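Local structure of 457aa long hypothetical protein (Pyrococcus horikoshii, 2CSU) at residues Y4-P8 with I132-V137; K148-F154 with D173-F179; I165-T169 with I276-L280; K230-A234 with M282-F286; V406-F410 with V437-A441. The protein is of unknown function but combines a Rossmann-type CoA-binding domain with two flavodoxin-like domains related to those of the succinyl-CoA ligase family. One frame throughout, in Å; residues are numbered along the deposited sequence.

From the N terminus, interaction 1 closes a loop of 123 residues that contains most of the Rossmann-type region, pairing residues 4-8 with 132-137 at the point where the chain enters the next sheet. Interaction 2 spans one beta-alpha-beta unit of that sheet and touches interaction 1 through neighbouring strands 131-134 and 175-181. Interaction 3 starts within this unit and ends on helix 276-283, so it crosses interaction 2. Interaction 4 in turn crosses interaction 3, joining strand 232-236 to the end of the same helix. Interaction 5 follows in series within the C-terminal region, and its helix 434-450 packs against the residues of interaction 4, joining the two flavodoxin-like parts.

Interaction 1 (Y4-P8 with I132-V137); sequences YFFNP and IMNTHV
Asn134 reaches from the end of strand 131-134 to the backbone of Phe6 and makes the one hydrogen bond of this contact. Its ND2 lies 2.6 Å from Phe6 O in an almost straight bond (175°). The acceptor sits in the plane of the Asn134 amide, whereas the donor stands well above the carbonyl plane of Phe6. CG lies trans to its own nitrogen (chi1 -171°), which brings ND2 to the N-terminal loop, while OD1 takes a weak bond from the backbone N of His136, so both ends of the amide help to fix its rotation.

The tight half is buried and largely made by side-chain carbons. The methyl Ile132 CD1 rests 3.9 Å from Phe5 CD1 and also meets a backbone atom, Phe5 O, at 3.2 Å, its side chain crossing that of Phe5 at about a right angle. The Phe6 ring meets Ile132 through CE1, 4.2 Å from CB, and turns an edge to the carbonyl oxygen of Met133.

Toward solvent the contact is looser. Asn7 and Val137 are both partly exposed, and Asn7 OD1 meets both methyls of Val137, CG1 at 3.7 Å. Asn7 OD1 also lies 3.3 Å from Asn134 ND2, but the angle is too poor for a hydrogen bond; the ND2 of Asn7 bonds weakly to Asp3 instead.

Phe5 packs with Ile132 on Ile125 of strand 123-125, and Phe6 on Ile180 of strand 175-181, so the loop touches both sheets. Phe6 also meets the Tyr196 ring of helix 190-197, and Met133 pairs through its backbone with Phe179.

Interaction 2 (K148-F154 with D173-F179); sequences KKGNVAF and DIGFSKF
Phe154 and Phe179 lie side by side on adjacent parallel strands, the two strands of a beta-alpha-beta unit whose connecting helix is 159-171. Phe154 CD2 touches the edge of the Phe179 ring, 3.7 Å from CD1. On Phe176 the neighbour is a different part of the same side chain: Phe154 CB stands over one face, 4.0 Å from the ring centroid, in a CH-pi contact. The two rings are near parallel, with planes at 25°, but slid so far apart that they barely overlap. Phe154, Phe176 and Phe179 form an aromatic cluster, bordered by Val152 CG1 at the in-plane edge of Phe176.

The backbone sets these side chains in place. Phe154 N donates to Lys178 O at 2.8 Å (168°), and Ser177 N to Val152 O at 3.0 Å, from well above the carbonyl plane. Nearer the start of both segments, Phe176 N binds Lys148 O at 2.9 Å; the pairing there is otherwise loose.

One layer further out, Ile165 of the connecting helix packs on both Phe154 and Phe176, and Met279 and Leu280 of helix 276-283 add to the cover. Elsewhere, Asp203 accepts from the hydroxyl of Ser177 and forms a salt bridge with Lys178.

Asp173 ends helix 159-171 in a Schellman motif, with positive phi. A water accepts from Lys148 N and donates to Ile174 O, tying that turn to the neighbouring strand. Beside it the extended Lys148 side chain runs out until NZ lies 2.8 Å from Asp173 OD1, a salt bridge on the anti side of the carboxylate and 20° out of its plane.

Interaction 3 (I165-T169 with I276-L280); sequences IVYKT and IDEML
Ile165 meets Ile276 where two helices, 159-171 and 276-283, pass at a crossing angle of -66°, with the axes of the short segments 12.1 Å apart. That wide spacing is bridged by long or branched side chains.

The apolar contacts centre on Ile165. Its CG1 and CD1 both meet Ile276 CG2, CG1 at 3.9 Å, while CD1 also reaches the terminal CE of Met279, a selenomethionine, at 4.1 Å. The other branch, CG2, turns to Leu280 CD2 at 4.2 Å. Thr169 supplies its methyl: CG2 sits 4.0 Å from Leu280 CD1 and as close to CD2, so that it faces both branches of the leucine.

The polar contact is a salt bridge at one margin of this patch. Lys168 leaves the helix with CG opposite the backbone nitrogen (chi1 -177°) and stays extended, its CD passing Ile276 CG2, until a bend at chi4 brings NZ to Asp277. NZ lies 2.9 Å from OD1, approached on the syn side and 34° out of the carboxylate plane; its bond to OD2 is weak, and the position of OD2 is less certain.

Lys168 also pairs with Glu172 one turn on, and Arg433 of the second subunit, whose Met411 packs on Ile276, forms a salt bridge to that OD2. Charges thus alternate (Glu172, Lys168, Asp277, Arg433 of the second subunit) and probably balance one another in a buried site at the subunit interface.

Interaction 4 (K230-A234 with M282-F286); sequences KPIIA and MARAF
Ile233 projects from its strand like a peg between Met282 and Ala283 at the C-terminal end of helix 276-283. Its tip, CD1, lies 3.9 Å from Ala283 CA and 4.1 Å from Ala283 CB, filling the shallow dip above this small residue. The CG2 branch takes the other flank, where the selenomethionine side chain of Met282 folds over it: a bend at chi3 (54°) brings CE within 3.8 Å. CD1 also touches the Phe286 ring, 4.2 Å from CE2.

Strand 232-236 belongs to the parallel part of the flavodoxin-like sheet, and helix 276-283 covers one of its faces. Beyond the helix, a type I beta turn from Ala283 to Phe286 turns the chain so that the Phe286 ring meets Pro231 and Leu271, and the carbonyl oxygen of Ala283 lies in plane at the edge of the phenylalanine ring.

That ring is the flat floor on which Pro231 sits. The pyrrolidine presents CG over the centre of one face of Phe286, an approach of the CH-pi type, although the modelled spacing is tighter than carbon atoms allow and is doubtful in detail. Gln447 of helix 434-450 packs against both Pro231 and Phe286, and Leu271 of the adjoining strand also touches Met282.

Interaction 5 (V406-F410 with V437-A441); sequences VLAMF and VASAA
Strand 406-410 and helix 437-441 run almost exactly antiparallel, their N-to-C directions 171° apart and their axes 9.1 Å apart, with the closest CA pair, Met409 and Val437, at 6.5 Å. Two strand residues that point to the same side, Leu407 and Met409, receive the helix, while the methyl of Ala408 between them points away.

Val437 straddles this pair with its two methyls. CG2, opposite the backbone nitrogen, meets Leu407 CB at 3.8 Å; CG1 is held between the nitrogen and the carbonyl carbon (chi1 62°) and touches Met409 CG at 4.1 Å. Beyond CG the selenomethionine bends and leads away from the helix.

Leu407 meets the helix a turn further on. Its CD1 is pressed against the backbone there, 3.6 Å from Ala441 N, and touches two methyls, 4.0 Å from Ala440 CB and 3.9 Å from Ala441 CB. The small alanines are consistent with the close axis approach.

Val437 also touches Ile373 and Tyr431 on the two flanking strands, and its helix follows strand 430-431 in the chain. A helix packed antiparallel along a strand whose neighbours are parallel to it is characteristic of Rossmann-like alpha/beta folds, the flavodoxin-like ones among them.

Interaction 1 (Y4-P8 with I132-V137)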
# COMPACT_ATOMS: atom_id res chain seq x y z
N TYR A 4 -17.12 27.28 14.17
CA TYR A 4 -17.23 28.16 13.01
C TYR A 4 -16.12 27.88 11.99
O TYR A 4 -16.09 28.44 10.90
CB TYR A 4 -17.14 29.60 13.50
CG TYR A 4 -15.98 29.75 14.42
CD1 TYR A 4 -14.69 29.82 13.89
CD2 TYR A 4 -16.17 29.84 15.80
CE1 TYR A 4 -13.60 29.98 14.74
CE2 TYR A 4 -15.08 29.99 16.64
CZ TYR A 4 -13.80 30.05 16.12
OH TYR A 4 -12.71 30.21 16.95
N PHE A 5 -15.18 27.01 12.40
CA PHE A 5 -14.09 26.66 11.50
C PHE A 5 -14.54 25.62 10.46
O PHE A 5 -14.17 25.67 9.30
CB PHE A 5 -12.94 26.09 12.34
CG PHE A 5 -11.95 27.17 12.64
CD1 PHE A 5 -11.36 27.87 11.59
CD2 PHE A 5 -11.62 27.46 13.95
CE1 PHE A 5 -10.43 28.87 11.87
CE2 PHE A 5 -10.69 28.46 14.22
CZ PHE A 5 -10.09 29.17 13.18
N PHE A 6 -15.31 24.66 10.99
CA PHE A 6 -15.72 23.53 10.16
C PHE A 6 -17.19 23.64 9.72
O PHE A 6 -17.66 22.91 8.86
CB PHE A 6 -15.51 22.25 10.96
CG PHE A 6 -14.09 22.19 11.46
CD1 PHE A 6 -13.08 21.83 10.58
CD2 PHE A 6 -13.80 22.52 12.77
CE1 PHE A 6 -11.76 21.79 11.03
CE2 PHE A 6 -12.48 22.49 13.21
CZ PHE A 6 -11.46 22.13 12.34
N ASN A 7 -17.96 24.56 10.27
CA ASN A 7 -19.34 24.76 9.87
C ASN A 7 -19.63 26.26 9.80
O ASN A 7 -20.53 26.77 10.47
CB ASN A 7 -20.27 24.05 10.87
CG ASN A 7 -20.29 22.53 10.66
OD1 ASN A 7 -20.63 22.06 9.57
ND2 ASN A 7 -19.93 21.76 11.69
N PRO A 8 -18.84 26.99 8.99
CA PRO A 8 -19.01 28.44 8.83
C PRO A 8 -20.26 28.84 8.05
O PRO A 8 -20.68 28.14 7.13
CB PRO A 8 -17.72 28.86 8.13
CG PRO A 8 -17.43 27.67 7.26
CD PRO A 8 -17.72 26.50 8.17
N ILE A 132 -8.00 23.64 6.03
CA ILE A 132 -8.90 22.71 6.72
C ILE A 132 -10.03 22.20 5.81
O ILE A 132 -10.38 22.81 4.81
CB ILE A 132 -9.51 23.43 7.93
CG1 ILE A 132 -10.32 24.65 7.48
CG2 ILE A 132 -8.39 23.92 8.88
CD1 ILE A 132 -11.05 25.33 8.64
N MSE A 133 -10.58 21.01 6.17
CA MSE A 133 -11.74 20.46 5.46
C MSE A 133 -12.83 19.94 6.41
O MSE A 133 -12.58 19.44 7.50
CB MSE A 133 -11.30 19.27 4.60
CG MSE A 133 -9.93 19.41 3.95
SE MSE A 133 -9.65 18.07 2.79
CE MSE A 133 -7.97 18.48 2.30
N ASN A 134 -14.08 20.10 5.95
CA ASN A 134 -15.19 19.36 6.55
C ASN A 134 -15.98 18.64 5.46
O ASN A 134 -16.93 19.16 4.89
CB ASN A 134 -16.10 20.35 7.29
CG ASN A 134 -17.13 19.58 8.08
OD1 ASN A 134 -17.23 18.36 8.00
ND2 ASN A 134 -17.91 20.33 8.88
N THR A 135 -15.53 17.41 5.16
CA THR A 135 -16.12 16.66 4.06
C THR A 135 -17.63 16.45 4.26
O THR A 135 -18.38 16.32 3.31
CB THR A 135 -15.41 15.31 3.95
OG1 THR A 135 -15.47 14.63 5.20
CG2 THR A 135 -13.94 15.51 3.58
N HIS A 136 -18.04 16.41 5.54
CA HIS A 136 -19.45 16.16 5.82
C HIS A 136 -20.38 17.20 5.19
O HIS A 136 -21.53 16.95 4.86
CB HIS A 136 -19.64 16.14 7.34
CG HIS A 136 -21.02 15.65 7.66
ND1 HIS A 136 -21.71 16.03 8.77
CD2 HIS A 136 -21.82 14.75 6.94
CE1 HIS A 136 -22.88 15.38 8.72
NE2 HIS A 136 -22.98 14.60 7.63
N VAL A 137 -19.85 18.44 5.07
CA VAL A 137 -20.63 19.50 4.45
C VAL A 137 -19.90 20.11 3.26
O VAL A 137 -20.04 21.29 2.94
CB VAL A 137 -20.90 20.57 5.51
CG1 VAL A 137 -21.72 19.98 6.66
CG2 VAL A 137 -19.59 21.11 6.06

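Interaction 2 (K148-F154 with D173-F179)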
# COMPACT_ATOMS: atom_id res chain seq x y z
N LYS A 148 -11.95 12.09 0.45
CA LYS A 148 -13.26 11.45 0.38
C LYS A 148 -13.92 11.59 1.75
O LYS A 148 -13.26 11.85 2.75
CB LYS A 148 -13.14 9.98 0.02
CG LYS A 148 -12.87 9.73 -1.45
CD LYS A 148 -13.03 8.27 -1.80
CE LYS A 148 -13.12 8.06 -3.31
NZ LYS A 148 -13.28 6.61 -3.62
N LYS A 149 -15.23 11.40 1.78
CA LYS A 149 -15.99 11.50 3.02
C LYS A 149 -15.64 10.36 3.98
O LYS A 149 -15.40 9.23 3.58
CB LYS A 149 -17.48 11.45 2.67
CG LYS A 149 -18.35 12.19 3.68
CD LYS A 149 -19.81 12.28 3.22
CE LYS A 149 -20.73 12.86 4.30
NZ LYS A 149 -21.03 11.85 5.30
N GLY A 150 -15.56 10.69 5.29
CA GLY A 150 -15.19 9.67 6.26
C GLY A 150 -15.37 10.16 7.70
O GLY A 150 -15.84 11.26 7.98
N ASN A 151 -15.00 9.27 8.65
CA ASN A 151 -15.22 9.59 10.06
C ASN A 151 -13.91 9.66 10.86
O ASN A 151 -13.91 9.61 12.09
CB ASN A 151 -16.16 8.53 10.65
CG ASN A 151 -17.52 8.62 10.00
OD1 ASN A 151 -17.78 8.02 8.96
ND2 ASN A 151 -18.42 9.35 10.67
N VAL A 152 -12.78 9.74 10.14
CA VAL A 152 -11.51 9.99 10.81
C VAL A 152 -11.07 11.45 10.69
O VAL A 152 -10.93 12.00 9.60
CB VAL A 152 -10.44 9.10 10.20
CG1 VAL A 152 -9.06 9.61 10.63
CG2 VAL A 152 -10.61 7.67 10.69
N ALA A 153 -10.86 12.14 11.80
CA ALA A 153 -10.43 13.53 11.77
C ALA A 153 -8.91 13.47 11.73
O ALA A 153 -8.28 12.89 12.62
CB ALA A 153 -10.91 14.25 13.02
N PHE A 154 -8.31 14.09 10.72
CA PHE A 154 -6.86 14.05 10.59
C PHE A 154 -6.20 15.41 10.78
O PHE A 154 -6.53 16.37 10.08
CB PHE A 154 -6.50 13.45 9.22
CG PHE A 154 -5.03 13.45 8.89
CD1 PHE A 154 -4.07 13.07 9.84
CD2 PHE A 154 -4.60 13.77 7.60
CE1 PHE A 154 -2.71 13.01 9.50
CE2 PHE A 154 -3.25 13.71 7.26
CZ PHE A 154 -2.30 13.32 8.22
N ASP A 173 -9.69 4.63 -1.40
CA ASP A 173 -11.08 4.73 -1.00
C ASP A 173 -11.35 4.85 0.49
O ASP A 173 -12.22 4.18 1.03
CB ASP A 173 -11.88 3.54 -1.55
CG ASP A 173 -13.37 3.69 -1.30
OD1 ASP A 173 -14.03 4.42 -2.07
OD2 ASP A 173 -13.89 3.08 -0.33
N ILE A 174 -10.56 5.66 1.18
CA ILE A 174 -10.81 5.89 2.59
C ILE A 174 -10.86 7.40 2.70
O ILE A 174 -10.15 8.10 2.00
CB ILE A 174 -9.74 5.25 3.53
CG1 ILE A 174 -8.31 5.51 3.03
CG2 ILE A 174 -9.97 3.74 3.58
CD1 ILE A 174 -7.26 4.55 3.63
N GLY A 175 -11.75 7.90 3.55
CA GLY A 175 -11.87 9.34 3.69
C GLY A 175 -11.74 9.85 5.11
O GLY A 175 -11.53 9.10 6.06
N PHE A 176 -11.87 11.16 5.24
CA PHE A 176 -11.77 11.80 6.53
C PHE A 176 -13.02 12.61 6.76
O PHE A 176 -13.65 13.08 5.81
CB PHE A 176 -10.57 12.76 6.54
CG PHE A 176 -9.25 12.10 6.30
CD1 PHE A 176 -8.73 11.18 7.21
CD2 PHE A 176 -8.49 12.43 5.18
CE1 PHE A 176 -7.47 10.61 7.01
CE2 PHE A 176 -7.24 11.87 4.97
CZ PHE A 176 -6.73 10.96 5.88
N SER A 177 -13.38 12.78 8.03
CA SER A 177 -14.52 13.60 8.38
C SER A 177 -13.99 15.03 8.29
O SER A 177 -14.54 15.88 7.59
CB SER A 177 -14.97 13.29 9.81
OG SER A 177 -13.85 13.06 10.65
N LYS A 178 -12.88 15.28 8.98
CA LYS A 178 -12.28 16.61 8.97
C LYS A 178 -10.77 16.52 8.75
O LYS A 178 -10.16 15.50 9.08
CB LYS A 178 -12.56 17.35 10.27
CG LYS A 178 -14.00 17.40 10.67
CD LYS A 178 -14.19 18.22 11.93
CE LYS A 178 -15.64 18.63 12.13
NZ LYS A 178 -16.53 17.52 12.56
N PHE A 179 -10.21 17.57 8.18
CA PHE A 179 -8.78 17.67 7.91
C PHE A 179 -8.23 19.02 8.35
O PHE A 179 -8.76 20.08 8.03
CB PHE A 179 -8.56 17.47 6.41
CG PHE A 179 -7.13 17.78 6.06
CD1 PHE A 179 -6.17 16.78 6.16
CD2 PHE A 179 -6.78 19.04 5.62
CE1 PHE A 179 -4.86 17.05 5.81
CE2 PHE A 179 -5.46 19.31 5.27
CZ PHE A 179 -4.49 18.31 5.36
O HOH W 1 -9.88 10.52 1.19
O HOH W 2 -13.28 6.67 7.76

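Interaction 3 (I165-T169 with I276-L280)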
# COMPACT_ATOMS: atom_id res chain seq x y z
N ILE A 165 -1.17 12.29 1.76
CA ILE A 165 -2.01 11.30 2.41
C ILE A 165 -3.42 11.42 1.84
O ILE A 165 -4.07 10.42 1.56
CB ILE A 165 -1.95 11.47 3.96
CG1 ILE A 165 -0.61 10.93 4.47
CG2 ILE A 165 -3.09 10.73 4.65
CD1 ILE A 165 -0.34 11.14 5.95
N VAL A 166 -3.89 12.65 1.62
CA VAL A 166 -5.21 12.84 1.04
C VAL A 166 -5.27 12.12 -0.31
O VAL A 166 -6.21 11.38 -0.58
CB VAL A 166 -5.52 14.34 0.87
CG1 VAL A 166 -6.76 14.55 0.01
CG2 VAL A 166 -5.73 14.98 2.23
N TYR A 167 -4.25 12.31 -1.14
CA TYR A 167 -4.23 11.65 -2.44
C TYR A 167 -4.17 10.15 -2.25
O TYR A 167 -4.77 9.40 -3.02
CB TYR A 167 -3.02 12.07 -3.29
CG TYR A 167 -2.86 13.57 -3.42
CD1 TYR A 167 -3.96 14.42 -3.28
CD2 TYR A 167 -1.61 14.14 -3.66
CE1 TYR A 167 -3.82 15.79 -3.38
CE2 TYR A 167 -1.46 15.52 -3.76
CZ TYR A 167 -2.58 16.34 -3.62
OH TYR A 167 -2.45 17.70 -3.70
N LYS A 168 -3.43 9.72 -1.24
CA LYS A 168 -3.30 8.31 -0.95
C LYS A 168 -4.65 7.69 -0.65
O LYS A 168 -5.07 6.75 -1.31
CB LYS A 168 -2.37 8.08 0.23
CG LYS A 168 -2.12 6.60 0.56
CD LYS A 168 -1.12 6.44 1.70
CE LYS A 168 -0.48 5.06 1.70
NZ LYS A 168 -1.39 3.93 2.00
N THR A 169 -5.32 8.22 0.37
CA THR A 169 -6.63 7.73 0.80
C THR A 169 -7.70 7.76 -0.29
O THR A 169 -8.55 6.88 -0.35
CB THR A 169 -7.13 8.54 1.99
OG1 THR A 169 -6.98 9.94 1.71
CG2 THR A 169 -6.34 8.18 3.25
N ILE A 276 2.51 5.67 8.07
CA ILE A 276 1.31 6.32 7.58
C ILE A 276 0.20 5.28 7.58
O ILE A 276 -0.84 5.47 8.23
CB ILE A 276 1.56 6.85 6.14
CG1 ILE A 276 2.53 8.03 6.21
CG2 ILE A 276 0.25 7.30 5.48
CD1 ILE A 276 3.18 8.38 4.85
N ASP A 277 0.44 4.16 6.90
CA ASP A 277 -0.54 3.09 6.81
C ASP A 277 -1.07 2.59 8.14
O ASP A 277 -2.25 2.29 8.25
CB ASP A 277 0.01 1.94 5.96
CG ASP A 277 -0.34 2.10 4.48
OD1 ASP A 277 -1.55 2.06 4.17
OD2 ASP A 277 0.56 2.26 3.63
N GLU A 278 -0.20 2.51 9.15
CA GLU A 278 -0.65 2.06 10.46
C GLU A 278 -1.58 3.09 11.06
O GLU A 278 -2.61 2.75 11.62
CB GLU A 278 0.54 1.84 11.41
CG GLU A 278 1.48 0.72 11.00
CD GLU A 278 2.54 0.44 12.07
OE1 GLU A 278 2.54 1.12 13.13
OE2 GLU A 278 3.37 -0.48 11.86
N MSE A 279 -1.19 4.36 10.96
CA MSE A 279 -1.98 5.47 11.49
C MSE A 279 -3.39 5.42 10.90
O MSE A 279 -4.38 5.49 11.62
CB MSE A 279 -1.31 6.82 11.14
CG MSE A 279 -2.04 8.09 11.68
SE MSE A 279 -1.51 9.71 10.99
CE MSE A 279 -2.05 9.50 9.28
N LEU A 280 -3.46 5.31 9.58
CA LEU A 280 -4.74 5.25 8.87
C LEU A 280 -5.50 3.97 9.15
O LEU A 280 -6.72 4.01 9.34
CB LEU A 280 -4.50 5.36 7.37
CG LEU A 280 -3.91 6.67 6.85
CD1 LEU A 280 -3.49 6.49 5.41
CD2 LEU A 280 -4.94 7.79 6.98

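Interaction 4 (K230-A234 with M282-F286)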
# COMPACT_ATOMS: atom_id res chain seq x y z
N LYS A 230 -13.24 8.99 22.61
CA LYS A 230 -12.83 8.37 21.35
C LYS A 230 -11.32 8.39 21.17
O LYS A 230 -10.60 9.15 21.81
CB LYS A 230 -13.50 9.12 20.19
CG LYS A 230 -14.22 10.39 20.65
CD LYS A 230 -14.47 11.36 19.49
CE LYS A 230 -15.91 11.87 19.45
NZ LYS A 230 -16.10 12.73 18.29
N PRO A 231 -10.83 7.42 20.38
CA PRO A 231 -9.40 7.20 20.18
C PRO A 231 -8.62 8.25 19.39
O PRO A 231 -9.14 8.95 18.52
CB PRO A 231 -9.35 5.81 19.54
CG PRO A 231 -10.60 5.74 18.79
CD PRO A 231 -11.61 6.35 19.74
N ILE A 232 -7.34 8.34 19.74
CA ILE A 232 -6.42 9.25 19.11
C ILE A 232 -5.21 8.42 18.70
O ILE A 232 -4.64 7.70 19.51
CB ILE A 232 -5.99 10.36 20.11
CG1 ILE A 232 -7.22 11.19 20.50
CG2 ILE A 232 -4.89 11.22 19.50
CD1 ILE A 232 -6.99 12.21 21.60
N ILE A 233 -4.84 8.50 17.42
CA ILE A 233 -3.71 7.75 16.88
C ILE A 233 -2.65 8.76 16.40
O ILE A 233 -2.93 9.58 15.52
CB ILE A 233 -4.12 6.86 15.67
CG1 ILE A 233 -5.21 5.86 16.06
CG2 ILE A 233 -2.92 6.05 15.19
CD1 ILE A 233 -6.52 6.49 16.46
N ALA A 234 -1.45 8.68 16.97
CA ALA A 234 -0.37 9.59 16.61
C ALA A 234 0.83 8.95 15.94
O ALA A 234 1.35 7.93 16.39
CB ALA A 234 0.11 10.36 17.85
N MSE A 282 -5.30 2.04 11.76
CA MSE A 282 -5.73 1.97 13.15
C MSE A 282 -6.90 2.92 13.44
O MSE A 282 -7.75 2.67 14.29
CB MSE A 282 -4.55 2.34 14.04
CG MSE A 282 -3.55 1.19 14.20
SE MSE A 282 -2.02 1.71 14.99
CE MSE A 282 -2.75 2.44 16.46
N ALA A 283 -6.90 4.05 12.72
CA ALA A 283 -7.87 5.10 13.02
C ALA A 283 -9.26 4.81 12.45
O ALA A 283 -10.28 5.10 13.05
CB ALA A 283 -7.33 6.42 12.45
N ARG A 284 -9.27 4.25 11.22
CA ARG A 284 -10.55 4.09 10.55
C ARG A 284 -11.19 2.74 10.89
O ARG A 284 -12.13 2.29 10.25
CB ARG A 284 -10.31 4.17 9.04
CG ARG A 284 -9.58 2.95 8.50
CD ARG A 284 -9.85 2.74 7.00
NE ARG A 284 -8.70 2.08 6.36
CZ ARG A 284 -8.96 1.10 5.48
NH1 ARG A 284 -10.21 0.77 5.21
NH2 ARG A 284 -7.95 0.47 4.87
N ALA A 285 -10.64 2.11 11.94
CA ALA A 285 -11.21 0.84 12.40
C ALA A 285 -12.31 1.08 13.43
O ALA A 285 -13.00 0.17 13.87
CB ALA A 285 -10.09 0.00 13.01
N PHE A 286 -12.42 2.35 13.86
CA PHE A 286 -13.43 2.65 14.87
C PHE A 286 -14.80 2.93 14.24
O PHE A 286 -15.63 3.64 14.79
CB PHE A 286 -12.96 3.87 15.66
CG PHE A 286 -11.77 3.51 16.50
CD1 PHE A 286 -11.95 2.88 17.72
CD2 PHE A 286 -10.49 3.82 16.06
CE1 PHE A 286 -10.85 2.56 18.50
CE2 PHE A 286 -9.39 3.49 16.85
CZ PHE A 286 -9.57 2.86 18.07

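Interaction 5 (V406-F410 with V437-A441)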
# COMPACT_ATOMS: atom_id res chain seq x y z
N VAL A 406 -15.99 -6.30 13.40
CA VAL A 406 -15.69 -7.13 12.25
C VAL A 406 -14.73 -6.42 11.30
O VAL A 406 -14.97 -5.31 10.85
CB VAL A 406 -17.00 -7.46 11.54
CG1 VAL A 406 -16.71 -8.26 10.27
CG2 VAL A 406 -17.90 -8.27 12.45
N LEU A 407 -13.59 -7.09 11.03
CA LEU A 407 -12.63 -6.52 10.11
C LEU A 407 -12.48 -7.39 8.86
O LEU A 407 -12.63 -8.60 8.90
CB LEU A 407 -11.29 -6.41 10.83
CG LEU A 407 -11.37 -5.53 12.08
CD1 LEU A 407 -10.03 -5.38 12.79
CD2 LEU A 407 -11.86 -4.12 11.77
N ALA A 408 -12.21 -6.72 7.73
CA ALA A 408 -12.05 -7.47 6.49
C ALA A 408 -10.69 -7.22 5.85
O ALA A 408 -10.12 -6.14 5.92
CB ALA A 408 -13.17 -7.04 5.53
N MSE A 409 -10.15 -8.29 5.26
CA MSE A 409 -8.97 -8.14 4.43
C MSE A 409 -9.15 -8.85 3.10
O MSE A 409 -9.13 -10.07 3.01
CB MSE A 409 -7.77 -8.74 5.18
CG MSE A 409 -6.43 -8.19 4.68
SE MSE A 409 -5.40 -9.48 3.98
CE MSE A 409 -5.23 -8.78 2.33
N PHE A 410 -9.39 -8.03 2.06
CA PHE A 410 -9.71 -8.61 0.76
C PHE A 410 -8.59 -8.39 -0.26
O PHE A 410 -7.95 -7.35 -0.32
CB PHE A 410 -11.00 -7.95 0.26
CG PHE A 410 -12.18 -8.76 0.69
CD1 PHE A 410 -12.33 -9.10 2.02
CD2 PHE A 410 -13.13 -9.15 -0.25
CE1 PHE A 410 -13.44 -9.83 2.43
CE2 PHE A 410 -14.24 -9.88 0.16
CZ PHE A 410 -14.40 -10.22 1.50
N VAL A 437 -4.68 -4.98 8.67
CA VAL A 437 -5.85 -5.45 9.41
C VAL A 437 -5.41 -5.76 10.85
O VAL A 437 -6.16 -5.53 11.80
CB VAL A 437 -6.50 -6.70 8.70
CG1 VAL A 437 -5.53 -7.87 8.65
CG2 VAL A 437 -7.81 -7.10 9.40
N ALA A 438 -4.18 -6.24 11.03
CA ALA A 438 -3.67 -6.54 12.38
C ALA A 438 -3.55 -5.25 13.18
O ALA A 438 -3.87 -5.21 14.36
CB ALA A 438 -2.28 -7.24 12.30
N SER A 439 -3.08 -4.18 12.54
CA SER A 439 -2.95 -2.91 13.25
C SER A 439 -4.31 -2.42 13.69
O SER A 439 -4.46 -1.89 14.80
CB SER A 439 -2.31 -1.85 12.35
OG SER A 439 -0.99 -2.21 12.00
N ALA A 440 -5.31 -2.60 12.83
CA ALA A 440 -6.66 -2.16 13.14
C ALA A 440 -7.21 -2.97 14.29
O ALA A 440 -7.85 -2.41 15.20
CB ALA A 440 -7.57 -2.32 11.91
N ALA A 441 -6.97 -4.27 14.25
CA ALA A 441 -7.41 -5.19 15.29
C ALA A 441 -6.79 -4.77 16.62
O ALA A 441 -7.45 -4.80 17.67
CB ALA A 441 -6.97 -6.60 14.95